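Local structure of ATP-dependent DNA helicase (Mycobacterium smegmatis, 5V9X) at residues Lys107-Asn116 against Arg364-Lys372; Arg179-Val190 against Leu205-Leu216. The protein probably uses ATP hydrolysis to track 3'-to-5' along single-stranded DNA and unwind RNA:DNA duplexes, as a helicase of the Lhr family. All blocks are in the same frame, centred on the assembly; numbering follows the deposited sequence.

Interaction 1. Residues Lys107-Asn116 against Arg364-Lys372; sequences KALAVDVERN and RAQVEDDLK. With GOL (glycerol), chain D; nucleotides of chain B.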
loop_
_atom_site.group_PDB
_atom_site.type_symbol
_atom_site.label_atom_id
_atom_site.label_comp_id
_atom_site.label_asym_id
_atom_site.label_seq_id
_atom_site.Cartn_x
_atom_site.Cartn_y
_atom_site.Cartn_z
ATOM N N LYS A 107 4.958 7.071 -10.320
ATOM C CA LYS A 107 5.406 7.852 -11.471
ATOM C C LYS A 107 6.483 8.855 -11.076
ATOM O O LYS A 107 7.494 9.000 -11.775
ATOM C CB LYS A 107 4.221 8.575 -12.114
ATOM C CG LYS A 107 3.225 7.662 -12.797
ATOM C CD LYS A 107 2.180 8.455 -13.566
ATOM C CE LYS A 107 1.346 9.327 -12.641
ATOM N NZ LYS A 107 0.244 10.010 -13.375
ATOM N N ALA A 108 6.277 9.564 -9.962
ATOM C CA ALA A 108 7.238 10.573 -9.523
ATOM C C ALA A 108 8.635 9.983 -9.373
ATOM O O ALA A 108 9.626 10.581 -9.810
ATOM C CB ALA A 108 6.777 11.194 -8.208
ATOM N N LEU A 109 8.731 8.802 -8.759
ATOM C CA LEU A 109 10.021 8.128 -8.651
ATOM C C LEU A 109 10.595 7.808 -10.027
ATOM O O LEU A 109 11.798 7.983 -10.259
ATOM C CB LEU A 109 9.878 6.850 -7.822
ATOM C CG LEU A 109 11.096 5.928 -7.800
ATOM C CD1 LEU A 109 12.332 6.689 -7.354
ATOM C CD2 LEU A 109 10.850 4.728 -6.897
ATOM N N ALA A 110 9.750 7.343 -10.953
ATOM C CA ALA A 110 10.222 7.016 -12.294
ATOM C C ALA A 110 10.872 8.220 -12.960
ATOM O O ALA A 110 11.937 8.099 -13.579
ATOM C CB ALA A 110 9.063 6.493 -13.144
ATOM N N VAL A 111 10.251 9.394 -12.834
ATOM C CA VAL A 111 10.822 10.606 -13.413
ATOM C C VAL A 111 12.068 11.033 -12.647
ATOM O O VAL A 111 13.045 11.509 -13.237
ATOM C CB VAL A 111 9.758 11.719 -13.450
ATOM C CG1 VAL A 111 10.387 13.062 -13.773
ATOM C CG2 VAL A 111 8.676 11.379 -14.465
ATOM N N ASP A 112 12.067 10.859 -11.323
ATOM C CA ASP A 112 13.235 11.242 -10.539
ATOM C C ASP A 112 14.436 10.358 -10.851
ATOM O O ASP A 112 15.577 10.836 -10.826
ATOM C CB ASP A 112 12.911 11.198 -9.045
ATOM C CG ASP A 112 13.892 12.000 -8.216
ATOM O OD1 ASP A 112 14.066 13.204 -8.502
ATOM O OD2 ASP A 112 14.485 11.433 -7.273
ATOM N N VAL A 113 14.206 9.077 -11.148
ATOM C CA VAL A 113 15.307 8.204 -11.539
ATOM C C VAL A 113 15.889 8.648 -12.875
ATOM O O VAL A 113 17.111 8.638 -13.069
ATOM C CB VAL A 113 14.846 6.736 -11.581
ATOM C CG1 VAL A 113 15.938 5.852 -12.153
ATOM C CG2 VAL A 113 14.468 6.259 -10.194
ATOM N N GLU A 114 15.027 9.047 -13.818
ATOM C CA GLU A 114 15.520 9.503 -15.114
ATOM C C GLU A 114 16.427 10.712 -14.959
ATOM O O GLU A 114 17.485 10.794 -15.597
ATOM C CB GLU A 114 14.358 9.837 -16.048
ATOM C CG GLU A 114 14.823 10.410 -17.380
ATOM C CD GLU A 114 13.688 10.870 -18.271
ATOM O OE1 GLU A 114 12.635 11.280 -17.739
ATOM O OE2 GLU A 114 13.853 10.823 -19.509
ATOM N N ARG A 115 16.031 11.662 -14.111
ATOM C CA ARG A 115 16.842 12.855 -13.905
ATOM C C ARG A 115 18.150 12.520 -13.200
ATOM O O ARG A 115 19.204 13.068 -13.545
ATOM C CB ARG A 115 16.047 13.888 -13.110
ATOM C CG ARG A 115 16.801 15.167 -12.834
ATOM C CD ARG A 115 15.865 16.261 -12.368
ATOM N NE ARG A 115 16.569 17.530 -12.222
ATOM C CZ ARG A 115 15.978 18.691 -11.964
ATOM N NH1 ARG A 115 14.660 18.754 -11.820
ATOM N NH2 ARG A 115 16.708 19.790 -11.851
ATOM N N ASN A 116 18.106 11.617 -12.219
ATOM C CA ASN A 116 19.296 11.282 -11.446
ATOM C C ASN A 116 20.270 10.388 -12.202
ATOM O O ASN A 116 21.443 10.315 -11.819
ATOM C CB ASN A 116 18.901 10.612 -10.131
ATOM C CG ASN A 116 18.572 11.617 -9.046
ATOM O OD1 ASN A 116 17.475 12.171 -9.008
ATOM N ND2 ASN A 116 19.530 11.861 -8.156
ATOM N N ARG A 364 2.097 18.751 -11.564
ATOM C CA ARG A 364 2.954 17.791 -10.873
ATOM C C ARG A 364 4.414 17.964 -11.276
ATOM O O ARG A 364 5.311 17.908 -10.426
ATOM C CB ARG A 364 2.492 16.361 -11.162
ATOM C CG ARG A 364 1.350 15.868 -10.282
ATOM C CD ARG A 364 0.708 14.606 -10.853
ATOM N NE ARG A 364 1.606 13.455 -10.840
ATOM C CZ ARG A 364 1.560 12.480 -9.935
ATOM N NH1 ARG A 364 0.657 12.516 -8.965
ATOM N NH2 ARG A 364 2.414 11.467 -10.000
ATOM N N ALA A 365 4.670 18.178 -12.570
ATOM C CA ALA A 365 6.046 18.318 -13.039
ATOM C C ALA A 365 6.711 19.555 -12.450
ATOM O O ALA A 365 7.888 19.514 -12.071
ATOM C CB ALA A 365 6.077 18.368 -14.567
ATOM N N GLN A 366 5.974 20.666 -12.361
ATOM C CA GLN A 366 6.549 21.882 -11.794
ATOM C C GLN A 366 6.787 21.748 -10.296
ATOM O O GLN A 366 7.731 22.345 -9.764
ATOM C CB GLN A 366 5.644 23.081 -12.081
ATOM C CG GLN A 366 5.460 23.388 -13.561
ATOM C CD GLN A 366 6.749 23.813 -14.246
ATOM O OE1 GLN A 366 7.729 24.179 -13.592
ATOM N NE2 GLN A 366 6.751 23.770 -15.575
ATOM N N VAL A 367 5.948 20.975 -9.602
ATOM C CA VAL A 367 6.142 20.770 -8.170
ATOM C C VAL A 367 7.397 19.943 -7.914
ATOM O O VAL A 367 8.182 20.246 -7.008
ATOM C CB VAL A 367 4.890 20.120 -7.553
ATOM C CG1 VAL A 367 5.174 19.639 -6.141
ATOM C CG2 VAL A 367 3.732 21.106 -7.550
ATOM N N GLU A 368 7.612 18.894 -8.711
ATOM C CA GLU A 368 8.814 18.080 -8.557
ATOM C C GLU A 368 10.067 18.865 -8.921
ATOM O O GLU A 368 11.105 18.727 -8.264
ATOM C CB GLU A 368 8.709 16.820 -9.416
ATOM C CG GLU A 368 7.554 15.905 -9.053
ATOM C CD GLU A 368 7.270 14.873 -10.128
ATOM O OE1 GLU A 368 8.210 14.496 -10.861
ATOM O OE2 GLU A 368 6.102 14.447 -10.243
ATOM N N ASP A 369 9.994 19.692 -9.967
ATOM C CA ASP A 369 11.167 20.448 -10.395
ATOM C C ASP A 369 11.535 21.514 -9.369
ATOM O O ASP A 369 12.707 21.653 -9.000
ATOM C CB ASP A 369 10.915 21.073 -11.768
ATOM C CG ASP A 369 12.195 21.548 -12.438
ATOM O OD1 ASP A 369 12.925 22.368 -11.840
ATOM O OD2 ASP A 369 12.474 21.091 -13.569
ATOM N N ASP A 370 10.546 22.278 -8.897
ATOM C CA ASP A 370 10.819 23.302 -7.895
ATOM C C ASP A 370 11.206 22.705 -6.548
ATOM O O ASP A 370 11.877 23.376 -5.756
ATOM C CB ASP A 370 9.609 24.223 -7.739
ATOM C CG ASP A 370 9.383 25.094 -8.956
ATOM O OD1 ASP A 370 10.320 25.225 -9.773
ATOM O OD2 ASP A 370 8.273 25.650 -9.098
ATOM N N LEU A 371 10.796 21.465 -6.270
ATOM C CA LEU A 371 11.262 20.776 -5.073
ATOM C C LEU A 371 12.688 20.271 -5.249
ATOM O O LEU A 371 13.497 20.346 -4.317
ATOM C CB LEU A 371 10.327 19.613 -4.738
ATOM C CG LEU A 371 10.611 18.812 -3.467
ATOM C CD1 LEU A 371 10.485 19.696 -2.238
ATOM C CD2 LEU A 371 9.670 17.624 -3.371
ATOM N N LYS A 372 13.004 19.752 -6.439
ATOM C CA LYS A 372 14.355 19.281 -6.722
ATOM C C LYS A 372 15.386 20.388 -6.546
ATOM O O LYS A 372 16.515 20.123 -6.116
ATOM C CB LYS A 372 14.415 18.714 -8.144
ATOM C CG LYS A 372 15.641 17.867 -8.447
ATOM C CD LYS A 372 15.594 16.546 -7.698
ATOM C CE LYS A 372 16.618 15.559 -8.228
ATOM N NZ LYS A 372 16.463 14.219 -7.595
HETATM C C1 GOL D . 9.844 16.832 -13.612
HETATM O O1 GOL D . 10.056 16.990 -14.996
HETATM C C2 GOL D . 11.089 17.277 -12.855
HETATM O O2 GOL D . 11.968 17.935 -13.745
HETATM C C3 GOL D . 11.774 16.042 -12.283
HETATM O O3 GOL D . 12.771 16.421 -11.361
ATOM P P DG B 9 1.051 6.992 -9.090
ATOM O OP1 DG B 9 2.479 7.335 -9.269
ATOM O OP2 DG B 9 0.039 8.065 -8.947
ATOM O "O5'" DG B 9 0.599 6.049 -10.289
ATOM C "C5'" DG B 9 1.213 4.778 -10.452
ATOM C "C4'" DG B 9 0.500 3.968 -11.516
ATOM O "O4'" DG B 9 -0.790 3.539 -11.012
ATOM C "C3'" DG B 9 0.229 4.715 -12.817
ATOM O "O3'" DG B 9 0.462 3.857 -13.921
ATOM C "C2'" DG B 9 -1.244 5.107 -12.704
ATOM C "C1'" DG B 9 -1.819 3.965 -11.877
ATOM N N9 DG B 9 -2.958 4.363 -11.056
ATOM C C8 DG B 9 -2.973 5.327 -10.078
ATOM N N7 DG B 9 -4.134 5.466 -9.504
ATOM C C5 DG B 9 -4.942 4.532 -10.136
ATOM C C6 DG B 9 -6.305 4.226 -9.929
ATOM O O6 DG B 9 -7.093 4.736 -9.122
ATOM N N1 DG B 9 -6.740 3.213 -10.780
ATOM C C2 DG B 9 -5.953 2.577 -11.713
ATOM N N2 DG B 9 -6.552 1.622 -12.444
ATOM N N3 DG B 9 -4.670 2.856 -11.916
ATOM C C4 DG B 9 -4.234 3.843 -11.094
#
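K372 sets its CG anti to the backbone N (chi1 -165°) and then bends at chi2 (70°), and the bent chain carries its ammonium across to D112 and N116, one helical turn apart on 107-116. D112, whose CG also lies anti to its backbone N, takes the charge in a salt bridge on the syn side of OD1 (2.8 Å to K372 NZ). From N116 comes a neutral acceptor: a lone pair of OD1, in the carbonyl plane, receives a bond of 2.7 Å from K372 NZ. Lysine suits this place because its single nitrogen can serve several acceptors; the carbonyl of D390 is another, and D112 OD2 accepts the D390 amide in turn. The extended R115 slides past K372 in the opposite sense, so that K372 CG sits 3.6 Å above the middle of the R115 guanidinium. At the edge of that group, R115 NH1 donates to O3 of a glycerol (3.0 Å), while its ion pair with D369 OD2 is long, 3.6 Å. These helices face each other across the interface of the two RecA-like domains of a superfamily 2 helicase, and at its N116 end the first comes near the nucleotide, that side chain about 5 Å from the bound AMP-PNP at its nearest atom. They cross at -50°, with short-segment axes 11.5 Å apart, a spacing spanned by long polar chains. Small A108 lets the carboxylate of E368 lie over its methyl group, where H355 binds OE2. At the N-terminal end, consistent with DNA-gripping motif Ia, K107 N points almost straight at OP1 of DG9 of chain B (2.7 Å). The side chains of K107 and R364 cross at about a right angle, K107 NZ standing over one face of the R364 guanidinium, toward its rim, gathering two cations beside the phosphate.

Interaction 2. Residues Arg179-Val190 against Leu205-Leu216; sequences RETLTSVRTVIV and LALSLERLDQLL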
loop_
_atom_site.group_PDB
_atom_site.type_symbol
_atom_site.label_atom_id
_atom_site.label_comp_id
_atom_site.label_asym_id
_atom_site.label_seq_id
_atom_site.Cartn_x
_atom_site.Cartn_y
_atom_site.Cartn_z
ATOM N N ARG A 179 6.148 -4.426 -27.501
ATOM C CA ARG A 179 6.939 -5.485 -26.885
ATOM C C ARG A 179 8.140 -5.886 -27.732
ATOM O O ARG A 179 9.089 -6.474 -27.199
ATOM C CB ARG A 179 6.067 -6.710 -26.631
ATOM C CG ARG A 179 5.582 -7.373 -27.905
ATOM C CD ARG A 179 4.793 -8.625 -27.610
ATOM N NE ARG A 179 4.196 -9.181 -28.818
ATOM C CZ ARG A 179 3.413 -10.253 -28.834
ATOM N NH1 ARG A 179 3.133 -10.887 -27.702
ATOM N NH2 ARG A 179 2.908 -10.691 -29.979
ATOM N N GLU A 180 8.118 -5.593 -29.035
ATOM C CA GLU A 180 9.244 -5.941 -29.892
ATOM C C GLU A 180 10.511 -5.189 -29.506
ATOM O O GLU A 180 11.611 -5.631 -29.854
ATOM C CB GLU A 180 8.897 -5.667 -31.356
ATOM C CG GLU A 180 9.486 -6.676 -32.331
ATOM C CD GLU A 180 8.675 -7.957 -32.404
ATOM O OE1 GLU A 180 7.429 -7.871 -32.384
ATOM O OE2 GLU A 180 9.280 -9.049 -32.482
ATOM N N THR A 181 10.386 -4.065 -28.799
ATOM C CA THR A 181 11.555 -3.355 -28.302
ATOM C C THR A 181 12.121 -3.969 -27.030
ATOM O O THR A 181 13.229 -3.604 -26.624
ATOM C CB THR A 181 11.217 -1.883 -28.044
ATOM O OG1 THR A 181 10.241 -1.789 -26.997
ATOM C CG2 THR A 181 10.669 -1.230 -29.307
ATOM N N LEU A 182 11.398 -4.890 -26.397
ATOM C CA LEU A 182 11.832 -5.502 -25.151
ATOM C C LEU A 182 12.492 -6.859 -25.353
ATOM O O LEU A 182 12.814 -7.527 -24.366
ATOM C CB LEU A 182 10.647 -5.640 -24.194
ATOM C CG LEU A 182 9.896 -4.350 -23.864
ATOM C CD1 LEU A 182 8.686 -4.632 -22.986
ATOM C CD2 LEU A 182 10.826 -3.351 -23.194
ATOM N N THR A 183 12.710 -7.283 -26.601
ATOM C CA THR A 183 13.260 -8.610 -26.851
ATOM C C THR A 183 14.741 -8.722 -26.507
ATOM O O THR A 183 15.258 -9.841 -26.455
ATOM C CB THR A 183 13.051 -9.014 -28.315
ATOM O OG1 THR A 183 13.697 -8.067 -29.175
ATOM C CG2 THR A 183 11.571 -9.070 -28.653
ATOM N N SER A 184 15.431 -7.608 -26.273
ATOM C CA SER A 184 16.853 -7.633 -25.954
ATOM C C SER A 184 17.144 -7.338 -24.490
ATOM O O SER A 184 18.320 -7.255 -24.114
ATOM C CB SER A 184 17.613 -6.637 -26.838
ATOM O OG SER A 184 17.514 -6.983 -28.208
ATOM N N VAL A 185 16.111 -7.181 -23.657
ATOM C CA VAL A 185 16.318 -6.793 -22.266
ATOM C C VAL A 185 17.168 -7.834 -21.556
ATOM O O VAL A 185 16.869 -9.035 -21.586
ATOM C CB VAL A 185 14.968 -6.597 -21.559
ATOM C CG1 VAL A 185 15.162 -6.532 -20.050
ATOM C CG2 VAL A 185 14.285 -5.335 -22.060
ATOM N N ARG A 186 18.241 -7.374 -20.912
ATOM C CA ARG A 186 19.123 -8.233 -20.132
ATOM C C ARG A 186 18.984 -8.050 -18.629
ATOM O O ARG A 186 19.211 -9.004 -17.883
ATOM C CB ARG A 186 20.586 -7.992 -20.527
ATOM C CG ARG A 186 20.913 -8.370 -21.964
ATOM C CD ARG A 186 22.390 -8.178 -22.277
ATOM N NE ARG A 186 22.708 -8.562 -23.651
ATOM C CZ ARG A 186 23.914 -8.454 -24.201
ATOM N NH1 ARG A 186 24.929 -7.969 -23.498
ATOM N NH2 ARG A 186 24.105 -8.831 -25.458
ATOM N N THR A 187 18.619 -6.857 -18.167
ATOM C CA THR A 187 18.478 -6.565 -16.749
ATOM C C THR A 187 17.086 -6.014 -16.480
ATOM O O THR A 187 16.534 -5.267 -17.294
ATOM C CB THR A 187 19.543 -5.555 -16.280
ATOM O OG1 THR A 187 20.852 -6.058 -16.575
ATOM C CG2 THR A 187 19.434 -5.296 -14.781
ATOM N N VAL A 188 16.518 -6.395 -15.338
ATOM C CA VAL A 188 15.237 -5.874 -14.875
ATOM C C VAL A 188 15.402 -5.435 -13.428
ATOM O O VAL A 188 15.674 -6.264 -12.550
ATOM C CB VAL A 188 14.107 -6.910 -14.999
ATOM C CG1 VAL A 188 12.858 -6.411 -14.290
ATOM C CG2 VAL A 188 13.808 -7.193 -16.462
ATOM N N ILE A 189 15.239 -4.140 -13.180
ATOM C CA ILE A 189 15.304 -3.574 -11.838
ATOM C C ILE A 189 13.881 -3.328 -11.358
ATOM O O ILE A 189 13.095 -2.658 -12.042
ATOM C CB ILE A 189 16.125 -2.273 -11.818
ATOM C CG1 ILE A 189 17.502 -2.494 -12.446
ATOM C CG2 ILE A 189 16.263 -1.751 -10.394
ATOM C CD1 ILE A 189 18.350 -1.241 -12.511
ATOM N N VAL A 190 13.542 -3.876 -10.197
ATOM C CA VAL A 190 12.244 -3.672 -9.572
ATOM C C VAL A 190 12.496 -2.888 -8.293
ATOM O O VAL A 190 12.825 -3.462 -7.248
ATOM C CB VAL A 190 11.516 -4.992 -9.295
ATOM C CG1 VAL A 190 10.201 -4.732 -8.574
ATOM C CG2 VAL A 190 11.269 -5.742 -10.594
ATOM N N LEU A 205 2.341 -7.731 -11.733
ATOM C CA LEU A 205 3.725 -7.503 -12.138
ATOM C C LEU A 205 4.490 -8.815 -12.276
ATOM O O LEU A 205 5.332 -8.956 -13.172
ATOM C CB LEU A 205 4.417 -6.580 -11.134
ATOM C CG LEU A 205 5.932 -6.381 -11.259
ATOM C CD1 LEU A 205 6.324 -5.944 -12.666
ATOM C CD2 LEU A 205 6.421 -5.367 -10.226
ATOM N N ALA A 206 4.212 -9.785 -11.400
ATOM C CA ALA A 206 4.906 -11.067 -11.469
ATOM C C ALA A 206 4.648 -11.767 -12.799
ATOM O O ALA A 206 5.550 -12.397 -13.363
ATOM C CB ALA A 206 4.480 -11.958 -10.304
ATOM N N LEU A 207 3.424 -11.661 -13.320
ATOM C CA LEU A 207 3.105 -12.303 -14.590
ATOM C C LEU A 207 3.662 -11.520 -15.774
ATOM O O LEU A 207 4.115 -12.121 -16.754
ATOM C CB LEU A 207 1.593 -12.480 -14.726
ATOM C CG LEU A 207 0.973 -13.559 -13.839
ATOM C CD1 LEU A 207 -0.524 -13.654 -14.076
ATOM C CD2 LEU A 207 1.641 -14.902 -14.086
ATOM N N SER A 208 3.625 -10.186 -15.708
ATOM C CA SER A 208 4.235 -9.377 -16.760
ATOM C C SER A 208 5.696 -9.755 -16.963
ATOM O O SER A 208 6.158 -9.900 -18.101
ATOM C CB SER A 208 4.111 -7.889 -16.423
ATOM O OG SER A 208 2.771 -7.442 -16.525
ATOM N N LEU A 209 6.434 -9.936 -15.863
ATOM C CA LEU A 209 7.848 -10.280 -15.965
ATOM C C LEU A 209 8.055 -11.666 -16.567
ATOM O O LEU A 209 9.035 -11.882 -17.290
ATOM C CB LEU A 209 8.509 -10.189 -14.591
ATOM C CG LEU A 209 8.559 -8.791 -13.966
ATOM C CD1 LEU A 209 9.228 -8.830 -12.597
ATOM C CD2 LEU A 209 9.267 -7.804 -14.890
ATOM N N GLU A 210 7.158 -12.616 -16.287
ATOM C CA GLU A 210 7.281 -13.933 -16.906
ATOM C C GLU A 210 6.941 -13.876 -18.390
ATOM O O GLU A 210 7.565 -14.567 -19.203
ATOM C CB GLU A 210 6.390 -14.947 -16.188
ATOM C CG GLU A 210 6.896 -15.368 -14.815
ATOM C CD GLU A 210 8.267 -16.029 -14.864
ATOM O OE1 GLU A 210 9.039 -15.870 -13.892
ATOM O OE2 GLU A 210 8.574 -16.710 -15.868
ATOM N N ARG A 211 5.952 -13.058 -18.761
ATOM C CA ARG A 211 5.674 -12.830 -20.176
ATOM C C ARG A 211 6.863 -12.176 -20.868
ATOM O O ARG A 211 7.135 -12.447 -22.043
ATOM C CB ARG A 211 4.418 -11.977 -20.334
ATOM C CG ARG A 211 3.139 -12.673 -19.901
ATOM C CD ARG A 211 1.966 -11.708 -19.873
ATOM N NE ARG A 211 1.789 -11.012 -21.144
ATOM C CZ ARG A 211 0.910 -10.035 -21.340
ATOM N NH1 ARG A 211 0.127 -9.638 -20.348
ATOM N NH2 ARG A 211 0.812 -9.452 -22.527
ATOM N N LEU A 212 7.582 -11.305 -20.154
ATOM C CA LEU A 212 8.818 -10.744 -20.691
ATOM C C LEU A 212 9.846 -11.839 -20.952
ATOM O O LEU A 212 10.381 -11.952 -22.061
ATOM C CB LEU A 212 9.381 -9.701 -19.725
ATOM C CG LEU A 212 10.747 -9.101 -20.083
ATOM C CD1 LEU A 212 10.648 -8.210 -21.312
ATOM C CD2 LEU A 212 11.327 -8.336 -18.907
ATOM N N ASP A 213 10.117 -12.669 -19.939
ATOM C CA ASP A 213 11.127 -13.716 -20.067
ATOM C C ASP A 213 10.858 -14.638 -21.249
ATOM O O ASP A 213 11.793 -15.234 -21.797
ATOM C CB ASP A 213 11.205 -14.529 -18.772
ATOM C CG ASP A 213 11.916 -13.786 -17.656
ATOM O OD1 ASP A 213 12.444 -12.686 -17.916
ATOM O OD2 ASP A 213 11.948 -14.304 -16.517
ATOM N N GLN A 214 9.596 -14.769 -21.661
ATOM C CA GLN A 214 9.276 -15.569 -22.836
ATOM C C GLN A 214 9.553 -14.843 -24.146
ATOM O O GLN A 214 9.519 -15.479 -25.205
ATOM C CB GLN A 214 7.813 -16.017 -22.792
ATOM C CG GLN A 214 7.521 -17.035 -21.700
ATOM C CD GLN A 214 8.532 -18.171 -21.673
ATOM O OE1 GLN A 214 9.081 -18.501 -20.622
ATOM N NE2 GLN A 214 8.778 -18.778 -22.831
ATOM N N LEU A 215 9.825 -13.539 -24.105
ATOM C CA LEU A 215 10.210 -12.781 -25.289
ATOM C C LEU A 215 11.719 -12.714 -25.481
ATOM O O LEU A 215 12.178 -12.144 -26.477
ATOM C CB LEU A 215 9.652 -11.356 -25.218
ATOM C CG LEU A 215 8.136 -11.176 -25.284
ATOM C CD1 LEU A 215 7.781 -9.695 -25.280
ATOM C CD2 LEU A 215 7.567 -11.867 -26.513
ATOM N N LEU A 216 12.494 -13.277 -24.561
ATOM C CA LEU A 216 13.944 -13.189 -24.586
ATOM C C LEU A 216 14.549 -14.553 -24.882
ATOM O O LEU A 216 13.946 -15.593 -24.598
ATOM C CB LEU A 216 14.478 -12.671 -23.247
ATOM C CG LEU A 216 13.667 -11.564 -22.573
ATOM C CD1 LEU A 216 14.190 -11.264 -21.176
ATOM C CD2 LEU A 216 13.694 -10.320 -23.425
#
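V188 divides its two methyls between neighbouring leucines of the helix: CG1 rests against L209 CD2 (3.9 Å) and CG2 meets L212 CD2 tip to tip (3.7 Å). The next inward-facing strand residue, V190, repeats the pattern one step along, with CG1 against L205 CD2 (4.2 Å) and CG2 against L209 CD1 (4.2 Å). L209 therefore wedges its forked end between two valines. Valine, branched at CB, suits the strand and gives it short, broad knobs, whereas leucine has the reach to bring its methyls down from the helix. Strand and helix run antiparallel, their short-segment axes 11.5 Å apart.

Just before the strand, the type I turn L182-V185 forms a shallow bowl. L216 places CD2 against the carbonyl oxygens of L182 and T183, and lays CD1 beside the V185 carbonyl; L212 CD1 closes the inner side against L182 CB (3.9 Å). At the outer rim, the L215 carbonyl lies against CB and CG2 of T183. R179, with CG between the backbone N and the carbonyl carbon (chi1 66°) and the chain then extended, crosses L215 at about a right angle, its CB 3.7 Å from L215 CD1. Its aliphatic stem thus serves as apolar cover while the charged end runs on.

This is sheet-to-helix packing in a RecA-like domain, on the strand leading into the DEVH sequence of helicase motif II. Helix 200-213 forms the crossover between the adjacent parallel strands 187-191 and 221-226, with its S208 and R211 side touching helices 167-174 and 461-471.

From the N terminus, the first of the four segments reached is helix 107-116, directly after strand 100-103, which lies beside strand 187-191 in the first parallel sheet. The chain then reaches 179-190 and, after a short excursion, folds 205-216 back on it: interaction 2 closes this local loop within one RecA-like domain. Only much later, in the second domain, does helix 361-372 return to 107-116, so interaction 1 closes a far larger loop in which interaction 2 is nested. Their centres are 25 Å apart and they do not touch. One consolidates a sheet with its covering helix; the other joins two domains next to nucleotide and DNA.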